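Local coordinates for protein putative cytosine/guanine deaminase (Unidentified, PDB 2PAJ) that catalyses the zinc-dependent hydrolytic deamination of 2-amino-4-hydroxypteridines such as isoxanthopterin to the 2,4-dihydroxypteridines, with release of ammonium, at residues D38-G43 with P56-V61; F110-F115 with S150-E155; C307-G312 with N341-M346. All coordinates share one frame; numbering follows the deposited sequence.

Contact 1. Residues D38-G43 with P56-V61; sequences DIRIVG and PGETIV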
loop_
_atom_site.group_PDB
_atom_site.type_symbol
_atom_site.label_atom_id
_atom_site.label_comp_id
_atom_site.label_asym_id
_atom_site.label_seq_id
_atom_site.Cartn_x
_atom_site.Cartn_y
_atom_site.Cartn_z
ATOM N N ASP A 38 8.558 14.974 21.955
ATOM C CA ASP A 38 9.674 14.200 21.399
ATOM C C ASP A 38 9.353 12.721 21.263
ATOM O O ASP A 38 8.355 12.239 21.804
ATOM C CB ASP A 38 10.942 14.339 22.262
ATOM C CG ASP A 38 11.226 15.773 22.670
ATOM O OD1 ASP A 38 11.033 16.088 23.865
ATOM O OD2 ASP A 38 11.636 16.580 21.802
ATOM N N ILE A 39 10.217 12.009 20.538
ATOM C CA ILE A 39 10.067 10.569 20.329
ATOM C C ILE A 39 11.413 9.852 20.289
ATOM O O ILE A 39 12.284 10.192 19.488
ATOM C CB ILE A 39 9.334 10.259 19.020
ATOM C CG1 ILE A 39 7.964 10.945 19.010
ATOM C CG2 ILE A 39 9.175 8.745 18.863
ATOM C CD1 ILE A 39 7.212 10.785 17.717
ATOM N N ARG A 40 11.571 8.859 21.162
ATOM C CA ARG A 40 12.805 8.078 21.224
ATOM C C ARG A 40 12.643 6.735 20.513
ATOM O O ARG A 40 11.651 6.037 20.687
ATOM C CB ARG A 40 13.232 7.849 22.681
ATOM C CG ARG A 40 14.429 6.920 22.835
ATOM C CD ARG A 40 15.119 7.026 24.196
ATOM N NE ARG A 40 16.141 8.073 24.206
ATOM C CZ ARG A 40 15.942 9.304 24.666
ATOM N NH1 ARG A 40 14.756 9.631 25.159
ATOM N NH2 ARG A 40 16.922 10.204 24.630
ATOM N N ILE A 41 13.630 6.384 19.704
ATOM C CA ILE A 41 13.602 5.133 18.969
ATOM C C ILE A 41 14.836 4.302 19.302
ATOM O O ILE A 41 15.968 4.792 19.218
ATOM C CB ILE A 41 13.600 5.387 17.437
ATOM C CG1 ILE A 41 12.335 6.143 17.029
ATOM C CG2 ILE A 41 13.734 4.060 16.680
ATOM C CD1 ILE A 41 12.360 6.643 15.587
ATOM N N VAL A 42 14.617 3.054 19.702
ATOM C CA VAL A 42 15.734 2.157 19.980
ATOM C C VAL A 42 15.580 0.953 19.060
ATOM O O VAL A 42 14.660 0.148 19.206
ATOM C CB VAL A 42 15.788 1.703 21.464
ATOM C CG1 VAL A 42 14.453 1.090 21.880
ATOM C CG2 VAL A 42 16.932 0.709 21.646
ATOM N N GLY A 43 16.480 0.856 18.092
ATOM C CA GLY A 43 16.401 -0.236 17.150
ATOM C C GLY A 43 15.289 0.025 16.159
ATOM O O GLY A 43 15.273 1.049 15.468
ATOM N N PRO A 56 23.581 10.891 25.843
ATOM C CA PRO A 56 24.922 10.985 25.273
ATOM C C PRO A 56 25.116 10.064 24.079
ATOM O O PRO A 56 24.699 8.905 24.105
ATOM C CB PRO A 56 25.821 10.628 26.456
ATOM C CG PRO A 56 24.937 9.743 27.317
ATOM C CD PRO A 56 23.617 10.446 27.250
ATOM N N GLY A 57 25.740 10.608 23.036
ATOM C CA GLY A 57 26.026 9.854 21.828
ATOM C C GLY A 57 24.811 9.410 21.037
ATOM O O GLY A 57 24.938 8.687 20.047
ATOM N N GLU A 58 23.627 9.832 21.466
ATOM C CA GLU A 58 22.401 9.458 20.778
ATOM C C GLU A 58 22.199 10.308 19.527
ATOM O O GLU A 58 22.654 11.450 19.463
ATOM C CB GLU A 58 21.224 9.631 21.726
ATOM C CG GLU A 58 19.907 9.157 21.177
ATOM C CD GLU A 58 18.780 9.384 22.157
ATOM O OE1 GLU A 58 18.507 10.569 22.465
ATOM O OE2 GLU A 58 18.182 8.386 22.622
ATOM N N THR A 59 21.533 9.749 18.523
ATOM C CA THR A 59 21.282 10.506 17.303
ATOM C C THR A 59 20.113 11.434 17.544
ATOM O O THR A 59 19.103 11.040 18.145
ATOM C CB THR A 59 20.924 9.596 16.127
ATOM O OG1 THR A 59 22.052 8.776 15.804
ATOM C CG2 THR A 59 20.526 10.423 14.908
ATOM N N ILE A 60 20.250 12.673 17.089
ATOM C CA ILE A 60 19.180 13.629 17.280
ATOM C C ILE A 60 18.731 14.266 15.989
ATOM O O ILE A 60 19.546 14.659 15.156
ATOM C CB ILE A 60 19.588 14.729 18.278
ATOM C CG1 ILE A 60 19.758 14.118 19.663
ATOM C CG2 ILE A 60 18.530 15.823 18.322
ATOM C CD1 ILE A 60 20.127 15.106 20.707
ATOM N N VAL A 61 17.420 14.336 15.817
ATOM C CA VAL A 61 16.848 14.951 14.632
ATOM C C VAL A 61 15.881 16.030 15.118
ATOM O O VAL A 61 14.903 15.740 15.813
ATOM C CB VAL A 61 16.129 13.894 13.732
ATOM C CG1 VAL A 61 15.346 12.943 14.573
ATOM C CG2 VAL A 61 15.211 14.580 12.742
#
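Arg40 and Glu58 meet in a two-pronged salt bridge, the sole side-chain link between 38-43 and 56-61, whose nearest CA atoms, those of Arg40 and Ile60, are 9.3 Å apart. From CB, the Arg40 chain runs to CG with that atom anti to the backbone N, which brings CG to 4.0 Å from Glu58 OE2. CD closes to 3.7 Å from the same oxygen, and there the chain bends (chi3 -88°), turning the guanidinium edge to the carboxylate. NE then donates to Glu58 OE2 at 2.6 Å, with an N-H...O angle of 140°; the acceptor sits 21° out of the guanidinium plane and uses its syn lone pair. CZ lies 3.2 Å from Glu58 OE2. In the four-stranded mixed sheet, strand 11-15 lies between 39-42 and 59-62, so the ion pair bridges over a strand, and both side chains touch Leu13. At the tip, Arg40 NH2 makes a weaker second bond to Glu58 OE1 at 2.7 Å and also donates to the backbone O of Ala53. Glu58 reaches across with an extended chain, and its OE2 is also hydrogen-bonded to Ser11 OG of the middle strand, so two partners grip one carboxylate oxygen.

Contact 2. Residues F110-F115 with S150-E155; sequences FDERRF and SAILFE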
loop_
_atom_site.group_PDB
_atom_site.type_symbol
_atom_site.label_atom_id
_atom_site.label_comp_id
_atom_site.label_asym_id
_atom_site.label_seq_id
_atom_site.Cartn_x
_atom_site.Cartn_y
_atom_site.Cartn_z
ATOM N N PHE A 110 6.583 -6.004 -21.407
ATOM C CA PHE A 110 7.438 -5.871 -20.234
ATOM C C PHE A 110 8.477 -6.978 -20.141
ATOM O O PHE A 110 8.184 -8.140 -20.412
ATOM C CB PHE A 110 6.586 -5.802 -18.963
ATOM C CG PHE A 110 6.000 -4.438 -18.725
ATOM C CD1 PHE A 110 4.896 -4.004 -19.452
ATOM C CD2 PHE A 110 6.613 -3.558 -17.843
ATOM C CE1 PHE A 110 4.419 -2.719 -19.312
ATOM C CE2 PHE A 110 6.153 -2.274 -17.692
ATOM C CZ PHE A 110 5.046 -1.844 -18.431
ATOM N N ASP A 111 9.698 -6.603 -19.774
ATOM C CA ASP A 111 10.791 -7.562 -19.668
ATOM C C ASP A 111 11.546 -7.364 -18.352
ATOM O O ASP A 111 11.018 -6.803 -17.396
ATOM C CB ASP A 111 11.747 -7.384 -20.854
ATOM C CG ASP A 111 12.690 -6.193 -20.682
ATOM O OD1 ASP A 111 12.252 -5.161 -20.138
ATOM O OD2 ASP A 111 13.871 -6.279 -21.099
ATOM N N GLU A 112 12.781 -7.839 -18.313
ATOM C CA GLU A 112 13.636 -7.714 -17.134
ATOM C C GLU A 112 13.778 -6.246 -16.740
ATOM O O GLU A 112 13.177 -5.767 -15.777
ATOM C CB GLU A 112 15.021 -8.289 -17.466
ATOM C CG GLU A 112 16.094 -8.061 -16.415
ATOM C CD GLU A 112 15.741 -8.710 -15.095
ATOM O OE1 GLU A 112 14.905 -9.643 -15.104
ATOM O OE2 GLU A 112 16.305 -8.301 -14.052
ATOM N N ARG A 113 14.601 -5.558 -17.521
ATOM C CA ARG A 113 14.914 -4.152 -17.355
ATOM C C ARG A 113 13.685 -3.302 -17.068
ATOM O O ARG A 113 13.629 -2.582 -16.066
ATOM C CB ARG A 113 15.607 -3.652 -18.628
ATOM C CG ARG A 113 15.848 -2.161 -18.669
ATOM C CD ARG A 113 17.109 -1.783 -17.886
ATOM N NE ARG A 113 17.012 -0.437 -17.307
ATOM C CZ ARG A 113 16.462 -0.157 -16.122
ATOM N NH1 ARG A 113 15.957 -1.129 -15.360
ATOM N NH2 ARG A 113 16.403 1.106 -15.709
ATOM N N ARG A 114 12.704 -3.394 -17.959
ATOM C CA ARG A 114 11.482 -2.625 -17.839
ATOM C C ARG A 114 10.674 -2.844 -16.577
ATOM O O ARG A 114 10.357 -1.881 -15.875
ATOM C CB ARG A 114 10.616 -2.846 -19.082
ATOM C CG ARG A 114 11.223 -2.187 -20.311
ATOM C CD ARG A 114 10.457 -2.474 -21.586
ATOM N NE ARG A 114 11.051 -1.783 -22.727
ATOM C CZ ARG A 114 10.699 -1.981 -23.994
ATOM N NH1 ARG A 114 9.750 -2.856 -24.296
ATOM N NH2 ARG A 114 11.296 -1.296 -24.958
ATOM N N PHE A 115 10.344 -4.094 -16.274
ATOM C CA PHE A 115 9.561 -4.385 -15.079
ATOM C C PHE A 115 10.240 -3.752 -13.876
ATOM O O PHE A 115 9.600 -3.137 -13.027
ATOM C CB PHE A 115 9.464 -5.891 -14.850
ATOM C CG PHE A 115 8.532 -6.273 -13.729
ATOM C CD1 PHE A 115 7.157 -6.276 -13.923
ATOM C CD2 PHE A 115 9.024 -6.610 -12.481
ATOM C CE1 PHE A 115 6.290 -6.601 -12.907
ATOM C CE2 PHE A 115 8.165 -6.940 -11.446
ATOM C CZ PHE A 115 6.791 -6.937 -11.658
ATOM N N SER A 150 8.383 -11.496 -8.866
ATOM C CA SER A 150 8.421 -11.480 -7.425
ATOM C C SER A 150 9.815 -11.152 -6.899
ATOM O O SER A 150 9.964 -10.304 -6.013
ATOM C CB SER A 150 7.950 -12.825 -6.907
ATOM O OG SER A 150 6.687 -13.130 -7.469
ATOM N N ALA A 151 10.835 -11.809 -7.441
ATOM C CA ALA A 151 12.205 -11.562 -7.010
ATOM C C ALA A 151 12.526 -10.080 -7.126
ATOM O O ALA A 151 12.953 -9.443 -6.169
ATOM C CB ALA A 151 13.165 -12.359 -7.869
ATOM N N ILE A 152 12.322 -9.550 -8.321
ATOM C CA ILE A 152 12.593 -8.153 -8.610
ATOM C C ILE A 152 11.876 -7.186 -7.659
ATOM O O ILE A 152 12.486 -6.240 -7.145
ATOM C CB ILE A 152 12.197 -7.835 -10.071
ATOM C CG1 ILE A 152 13.045 -8.684 -11.030
ATOM C CG2 ILE A 152 12.357 -6.357 -10.338
ATOM C CD1 ILE A 152 12.527 -8.721 -12.448
ATOM N N LEU A 153 10.588 -7.426 -7.418
ATOM C CA LEU A 153 9.814 -6.568 -6.539
ATOM C C LEU A 153 10.390 -6.506 -5.122
ATOM O O LEU A 153 10.513 -5.413 -4.557
ATOM C CB LEU A 153 8.354 -7.019 -6.503
ATOM C CG LEU A 153 7.488 -6.688 -7.726
ATOM C CD1 LEU A 153 6.046 -7.126 -7.504
ATOM C CD2 LEU A 153 7.533 -5.208 -7.983
ATOM N N PHE A 154 10.742 -7.656 -4.547
ATOM C CA PHE A 154 11.317 -7.686 -3.197
ATOM C C PHE A 154 12.708 -7.040 -3.186
ATOM O O PHE A 154 13.110 -6.404 -2.216
ATOM C CB PHE A 154 11.418 -9.129 -2.683
ATOM C CG PHE A 154 10.138 -9.665 -2.102
ATOM C CD1 PHE A 154 9.629 -9.159 -0.912
ATOM C CD2 PHE A 154 9.445 -10.678 -2.745
ATOM C CE1 PHE A 154 8.436 -9.662 -0.367
ATOM C CE2 PHE A 154 8.264 -11.193 -2.227
ATOM C CZ PHE A 154 7.748 -10.689 -1.032
ATOM N N GLU A 155 13.439 -7.202 -4.276
ATOM C CA GLU A 155 14.772 -6.637 -4.369
ATOM C C GLU A 155 14.693 -5.126 -4.321
ATOM O O GLU A 155 15.371 -4.479 -3.519
ATOM C CB GLU A 155 15.451 -7.084 -5.669
ATOM C CG GLU A 155 15.780 -8.572 -5.690
ATOM C CD GLU A 155 16.345 -9.036 -7.017
ATOM O OE1 GLU A 155 17.470 -8.612 -7.369
ATOM O OE2 GLU A 155 15.663 -9.821 -7.716
#
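The first turn of helix 112-127 faces helix 149-159, with the CA atoms of Phe115 and Ile152 8.1 Å apart, the nearest pair across the contact. Phe115 and Ile152 both direct their CB atoms at the opposite segment. With CG anti to the backbone N (chi1 -173°), the Phe115 ring extends into the interface and is met at its edge: Ile152 CG2 lies in the ring plane, 4.0 Å from Phe115 CD2. Farther along the same edge, Leu153 CG approaches Phe115 CE2 at 3.8 Å, its side chain crossing that of Phe115 at about a right angle. Ile152 CD1, the other end of the branched side chain, comes within 4.1 Å of Phe115 CD2 and also touches the carboxylate of Glu112, where OE1 is 3.7 Å away. Glu112, an exposed residue, reaches this methyl through a bend in its chain (chi2 61°), its OE2 in a long, weak ion pair with Arg116. The start of the helix is fixed by Asp111, the N-cap, whose OD1 accepts from Arg114 N at 2.8 Å, with an N-H...O angle of 156°. Both helices belong to the amidohydrolase TIM barrel, and Leu153 also packs on Phe164 and Leu166 of strand 163-168. The side chain of Phe115 is about 9 Å from those of the zinc ligand His78 and of Gln81, probably a substrate-binding residue. Between 110-115 and 150-155 the contact is thus mainly apolar, set by shape and burial; the polar link between the helices comes one residue on, in the salt bridge from Glu155 to Arg116.

Contact 3. Residues C307-G312 with N341-M346; sequences CPQSNG and NEAADM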
loop_
_atom_site.group_PDB
_atom_site.type_symbol
_atom_site.label_atom_id
_atom_site.label_comp_id
_atom_site.label_asym_id
_atom_site.label_seq_id
_atom_site.Cartn_x
_atom_site.Cartn_y
_atom_site.Cartn_z
ATOM N N CYS A 307 -9.675 3.101 -3.043
ATOM C CA CYS A 307 -8.862 3.823 -4.026
ATOM C C CYS A 307 -9.694 4.865 -4.783
ATOM O O CYS A 307 -10.144 4.609 -5.898
ATOM C CB CYS A 307 -8.234 2.837 -5.031
ATOM S SG CYS A 307 -7.213 1.522 -4.296
ATOM N N PRO A 308 -9.886 6.056 -4.189
ATOM C CA PRO A 308 -10.663 7.141 -4.790
ATOM C C PRO A 308 -10.223 7.662 -6.171
ATOM O O PRO A 308 -11.015 7.641 -7.111
ATOM C CB PRO A 308 -10.645 8.213 -3.700
ATOM C CG PRO A 308 -9.383 7.936 -2.966
ATOM C CD PRO A 308 -9.384 6.450 -2.861
ATOM N N GLN A 309 -8.983 8.131 -6.301
ATOM C CA GLN A 309 -8.493 8.652 -7.582
ATOM C C GLN A 309 -8.643 7.665 -8.737
ATOM O O GLN A 309 -8.904 8.050 -9.871
ATOM C CB GLN A 309 -7.028 9.057 -7.471
ATOM C CG GLN A 309 -6.791 10.263 -6.597
ATOM C CD GLN A 309 -5.322 10.569 -6.430
ATOM O OE1 GLN A 309 -4.573 9.768 -5.872
ATOM N NE2 GLN A 309 -4.898 11.730 -6.908
ATOM N N SER A 310 -8.465 6.386 -8.439
ATOM C CA SER A 310 -8.587 5.351 -9.449
ATOM C C SER A 310 -10.064 5.040 -9.686
ATOM O O SER A 310 -10.524 4.984 -10.825
ATOM C CB SER A 310 -7.852 4.105 -8.980
ATOM O OG SER A 310 -7.650 3.198 -10.058
ATOM N N ASN A 311 -10.809 4.847 -8.600
ATOM C CA ASN A 311 -12.235 4.541 -8.690
ATOM C C ASN A 311 -13.032 5.625 -9.406
ATOM O O ASN A 311 -14.186 5.408 -9.782
ATOM C CB ASN A 311 -12.827 4.295 -7.293
ATOM C CG ASN A 311 -12.309 3.015 -6.656
ATOM O OD1 ASN A 311 -11.870 2.085 -7.345
ATOM N ND2 ASN A 311 -12.370 2.955 -5.327
ATOM N N GLY A 312 -12.426 6.792 -9.592
ATOM C CA GLY A 312 -13.119 7.857 -10.286
ATOM C C GLY A 312 -13.213 7.511 -11.761
ATOM O O GLY A 312 -14.261 7.687 -12.391
ATOM N N ASN A 341 -4.499 5.676 -12.193
ATOM C CA ASN A 341 -4.278 6.750 -11.246
ATOM C C ASN A 341 -2.914 7.386 -11.497
ATOM O O ASN A 341 -1.900 6.909 -11.000
ATOM C CB ASN A 341 -4.356 6.180 -9.828
ATOM C CG ASN A 341 -4.221 7.235 -8.760
ATOM O OD1 ASN A 341 -4.174 6.912 -7.580
ATOM N ND2 ASN A 341 -4.161 8.494 -9.160
ATOM N N GLU A 342 -2.912 8.463 -12.275
ATOM C CA GLU A 342 -1.701 9.201 -12.631
ATOM C C GLU A 342 -0.980 9.777 -11.415
ATOM O O GLU A 342 0.205 10.093 -11.491
ATOM C CB GLU A 342 -2.024 10.361 -13.586
ATOM C CG GLU A 342 -2.541 10.000 -14.988
ATOM C CD GLU A 342 -3.941 9.376 -15.002
ATOM O OE1 GLU A 342 -4.772 9.686 -14.122
ATOM O OE2 GLU A 342 -4.218 8.578 -15.919
ATOM N N ALA A 343 -1.699 9.928 -10.308
ATOM C CA ALA A 343 -1.124 10.469 -9.082
ATOM C C ALA A 343 -1.023 9.347 -8.055
ATOM O O ALA A 343 -1.689 9.359 -7.020
ATOM C CB ALA A 343 -2.001 11.596 -8.554
ATOM N N ALA A 344 -0.167 8.377 -8.357
ATOM C CA ALA A 344 0.018 7.206 -7.514
ATOM C C ALA A 344 0.933 7.387 -6.298
ATOM O O ALA A 344 2.011 6.793 -6.216
ATOM C CB ALA A 344 0.505 6.043 -8.373
ATOM N N ASP A 345 0.498 8.221 -5.361
ATOM C CA ASP A 345 1.239 8.453 -4.127
ATOM C C ASP A 345 0.195 8.571 -3.031
ATOM O O ASP A 345 -0.933 9.000 -3.281
ATOM C CB ASP A 345 2.125 9.709 -4.227
ATOM C CG ASP A 345 1.340 10.982 -4.505
ATOM O OD1 ASP A 345 0.966 11.679 -3.536
ATOM O OD2 ASP A 345 1.102 11.286 -5.697
ATOM N N MET A 346 0.564 8.155 -1.826
ATOM C CA MET A 346 -0.369 8.165 -0.716
ATOM C C MET A 346 -0.872 9.530 -0.276
ATOM O O MET A 346 -1.913 9.626 0.365
ATOM C CB MET A 346 0.216 7.395 0.475
ATOM C CG MET A 346 0.046 5.867 0.392
ATOM S SD MET A 346 -1.672 5.290 0.235
ATOM C CE MET A 346 -2.286 5.593 1.837
#
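Side-chain packing between a short helix and a loop makes this contact, close to the zinc site: Gln309 and Ser310 of helix 308-312 lie against Asn341 and Ala343, in the loop between helices 337-340 and 346-359. The nearest backbones are those of Ser310 and Asn341, with CA atoms 4.9 Å and CB atoms 4.2 Å apart. Asn341 holds CG anti to its own N (chi1 -177°), which sets the amide beside Gln309, its CG 3.6 Å from Gln309 CB. The planes of the Gln309 and Asn341 amides stand 74° apart, so they do not stack. Past Asn341, the extended Gln309 chain carries its amide to Ala343, where CD is 3.9 Å from Ala343 O. In the TIM barrel of this amidohydrolase, helix 308-312 follows strand 303-306, and the loop comes soon after strand 331-333, so the segments following two neighbouring parallel strands meet near the metal. Ser310 OG hydrogen-bonds to Ser340 OG and to OD2 of Asp336, a zinc-site residue, which makes Ser310 a second-shell partner of that carboxylate; the side chain of Ser310 is about 6 Å from the zinc ion. Ala344 centres an inverse gamma turn, and Asp345 then caps helix 346-359, its OD1 weakly accepting from Ile347 N.

How the contacts relate
The three contacts come in series along the chain, each closing before the next opens. Contact 1 lies in the small four-stranded sheet, with its centre 36 Å from each of the others and its nearest atoms about 19 Å from theirs, away from the annotated sites. Contacts 2 and 3 share the amidohydrolase TIM barrel, their centres 23 Å apart and their nearest atoms about 13 Å apart. Contact 2 joins two helices against strand 163-168, whereas contact 3 joins segments that follow strands 303-306 and 331-333. Of the three, contact 3 alone lies right beside the metal site; contact 2 pairs two outer helices of the same barrel, and contact 1 belongs to a distinct sheet away from the catalytic centre.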